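Long-range contact in MxaA (Stigmatella aurantiaca, PDB 4W4T), which ends in a terminal reductase domain, the part described here, which binds NADPH and probably releases the finished myxalamid chain by reduction: residues D144-N149 against R181-H186. Residues are numbered along the deposited sequence; the frame is centred on the assembly and turned at random.
Sequences DAIYHN and RIKPLH
The buried carboxylate of D144 meets R181 in a salt bridge. Its OD1 takes both NH1 and NH2 of R181, with D144 OD1 to R181 NH2 at 2.7 Å. The carboxylate lies at the guanidinium edge, the two planes turned 67° apart. R56 adds a second positive partner at OD1, which probably keeps D144 ionised. R181 NE goes to the carbonyl of E141, so a methionine in place of R181 would probably leave both D144 and that carbonyl short of a partner. I146 and Y147 pair in parallel with L185 and H186. The ladder opens with I146 N on P184 O at 2.9 Å, and I146 O receives H186 N almost straight, at 176°. I146 CG2 packs on L185 CD1 at 3.7 Å, on the sheet side that helix 159-177 covers. That helix links the strands in a beta-alpha-beta crossover of the Rossmann fold. Y147 lies on the other side, beside H186 and pointing the same way. H186 CG stands beside its backbone N, anti to the carbonyl carbon, which brings CD2 over one face of the Y147 ring, 3.5 Å from Y147 CZ, with the ring planes at 42°. H186 CB adds a CH-pi contact to that ring. H148 N closes the ladder on H186 O at 3.0 Å. The polar ends bond elsewhere: Y147 OH to S298, H186 ND1 to T240, the H148 imidazole to T61 and T170. N149, next in the chain, belongs to the NADPH site.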
loop_
_atom_site.group_PDB
_atom_site.type_symbol
_atom_site.label_atom_id
_atom_site.label_comp_id
_atom_site.label_asym_id
_atom_site.label_seq_id
_atom_site.Cartn_x
_atom_site.Cartn_y
_atom_site.Cartn_z
ATOM N N ASP A 144 -14.101 5.906 -37.540
ATOM C CA ASP A 144 -15.217 5.068 -37.954
ATOM C C ASP A 144 -15.690 4.161 -36.824
ATOM O O ASP A 144 -16.880 3.886 -36.696
ATOM C CB ASP A 144 -14.844 4.207 -39.177
ATOM C CG ASP A 144 -14.744 5.022 -40.477
ATOM O OD1 ASP A 144 -15.256 6.163 -40.539
ATOM O OD2 ASP A 144 -14.174 4.502 -41.455
ATOM N N ALA A 145 -14.751 3.685 -36.023
ATOM C CA ALA A 145 -15.089 2.766 -34.938
ATOM C C ALA A 145 -14.112 2.900 -33.765
ATOM O O ALA A 145 -12.988 3.400 -33.904
ATOM C CB ALA A 145 -15.129 1.324 -35.463
ATOM N N ILE A 146 -14.563 2.481 -32.590
ATOM C CA ILE A 146 -13.798 2.660 -31.361
ATOM C C ILE A 146 -13.600 1.339 -30.619
ATOM O O ILE A 146 -14.560 0.615 -30.369
ATOM C CB ILE A 146 -14.495 3.651 -30.400
ATOM C CG1 ILE A 146 -14.655 5.017 -31.072
ATOM C CG2 ILE A 146 -13.690 3.798 -29.102
ATOM C CD1 ILE A 146 -15.811 5.832 -30.539
ATOM N N TYR A 147 -12.353 1.039 -30.280
ATOM C CA TYR A 147 -12.034 -0.043 -29.359
ATOM C C TYR A 147 -11.606 0.604 -28.046
ATOM O O TYR A 147 -10.516 1.163 -27.948
ATOM C CB TYR A 147 -10.935 -0.958 -29.913
ATOM C CG TYR A 147 -11.383 -1.792 -31.109
ATOM C CD1 TYR A 147 -11.637 -1.200 -32.334
ATOM C CD2 TYR A 147 -11.538 -3.169 -31.006
ATOM C CE1 TYR A 147 -12.043 -1.947 -33.436
ATOM C CE2 TYR A 147 -11.950 -3.924 -32.102
ATOM C CZ TYR A 147 -12.206 -3.302 -33.313
ATOM O OH TYR A 147 -12.600 -4.050 -34.409
ATOM N N HIS A 148 -12.483 0.543 -27.047
ATOM C CA HIS A 148 -12.215 1.213 -25.782
ATOM C C HIS A 148 -11.645 0.237 -24.732
ATOM O O HIS A 148 -12.382 -0.481 -24.054
ATOM C CB HIS A 148 -13.498 1.911 -25.286
ATOM C CG HIS A 148 -13.317 2.645 -23.989
ATOM N ND1 HIS A 148 -12.125 3.231 -23.631
ATOM C CD2 HIS A 148 -14.167 2.852 -22.955
ATOM C CE1 HIS A 148 -12.250 3.786 -22.435
ATOM N NE2 HIS A 148 -13.475 3.561 -22.001
ATOM N N ASN A 149 -10.320 0.212 -24.637
ATOM C CA ASN A 149 -9.601 -0.674 -23.725
ATOM C C ASN A 149 -8.816 0.122 -22.671
ATOM O O ASN A 149 -8.109 -0.451 -21.847
ATOM C CB ASN A 149 -8.652 -1.593 -24.517
ATOM C CG ASN A 149 -7.830 -2.504 -23.616
ATOM O OD1 ASN A 149 -8.362 -3.137 -22.707
ATOM N ND2 ASN A 149 -6.521 -2.526 -23.831
ATOM N N ARG A 181 -21.180 11.789 -36.254
ATOM C CA ARG A 181 -21.632 10.569 -36.916
ATOM C C ARG A 181 -21.393 9.348 -36.033
ATOM O O ARG A 181 -20.419 9.291 -35.283
ATOM C CB ARG A 181 -20.941 10.393 -38.261
ATOM C CG ARG A 181 -19.424 10.314 -38.217
ATOM C CD ARG A 181 -18.920 10.251 -39.655
ATOM N NE ARG A 181 -17.489 10.053 -39.791
ATOM C CZ ARG A 181 -16.919 8.858 -39.877
ATOM N NH1 ARG A 181 -17.674 7.770 -39.812
ATOM N NH2 ARG A 181 -15.609 8.751 -40.031
ATOM N N ILE A 182 -22.304 8.391 -36.134
ATOM C CA ILE A 182 -22.308 7.207 -35.278
ATOM C C ILE A 182 -21.081 6.333 -35.463
ATOM O O ILE A 182 -20.667 6.043 -36.590
ATOM C CB ILE A 182 -23.572 6.360 -35.522
ATOM C CG1 ILE A 182 -24.819 7.190 -35.234
ATOM C CG2 ILE A 182 -23.554 5.072 -34.666
ATOM C CD1 ILE A 182 -24.739 7.936 -33.918
ATOM N N LYS A 183 -20.493 5.917 -34.340
ATOM C CA LYS A 183 -19.314 5.075 -34.353
ATOM C C LYS A 183 -19.536 3.840 -33.481
ATOM O O LYS A 183 -19.712 3.957 -32.267
ATOM C CB LYS A 183 -18.086 5.851 -33.864
ATOM C CG LYS A 183 -17.885 7.191 -34.558
ATOM C CD LYS A 183 -16.725 7.966 -33.957
ATOM C CE LYS A 183 -16.673 9.425 -34.501
ATOM N NZ LYS A 183 -17.920 10.187 -34.194
ATOM N N PRO A 184 -19.532 2.653 -34.097
ATOM C CA PRO A 184 -19.628 1.445 -33.271
ATOM C C PRO A 184 -18.527 1.392 -32.220
ATOM O O PRO A 184 -17.384 1.847 -32.434
ATOM C CB PRO A 184 -19.480 0.310 -34.288
ATOM C CG PRO A 184 -20.043 0.896 -35.552
ATOM C CD PRO A 184 -19.584 2.341 -35.535
ATOM N N LEU A 185 -18.893 0.834 -31.074
ATOM C CA LEU A 185 -18.017 0.795 -29.925
ATOM C C LEU A 185 -17.781 -0.635 -29.458
ATOM O O LEU A 185 -18.720 -1.349 -29.127
ATOM C CB LEU A 185 -18.610 1.614 -28.787
ATOM C CG LEU A 185 -17.907 1.375 -27.450
ATOM C CD1 LEU A 185 -16.488 1.935 -27.484
ATOM C CD2 LEU A 185 -18.721 1.974 -26.328
ATOM N N HIS A 186 -16.530 -1.055 -29.457
ATOM C CA HIS A 186 -16.190 -2.365 -28.915
ATOM C C HIS A 186 -15.567 -2.124 -27.557
ATOM O O HIS A 186 -14.436 -1.647 -27.449
ATOM C CB HIS A 186 -15.283 -3.113 -29.880
ATOM C CG HIS A 186 -15.843 -3.139 -31.266
ATOM N ND1 HIS A 186 -16.959 -3.878 -31.588
ATOM C CD2 HIS A 186 -15.518 -2.443 -32.380
ATOM C CE1 HIS A 186 -17.276 -3.663 -32.851
ATOM N NE2 HIS A 186 -16.412 -2.801 -33.357
HETATM O O HOH W 1 -19.106 4.236 -38.234
#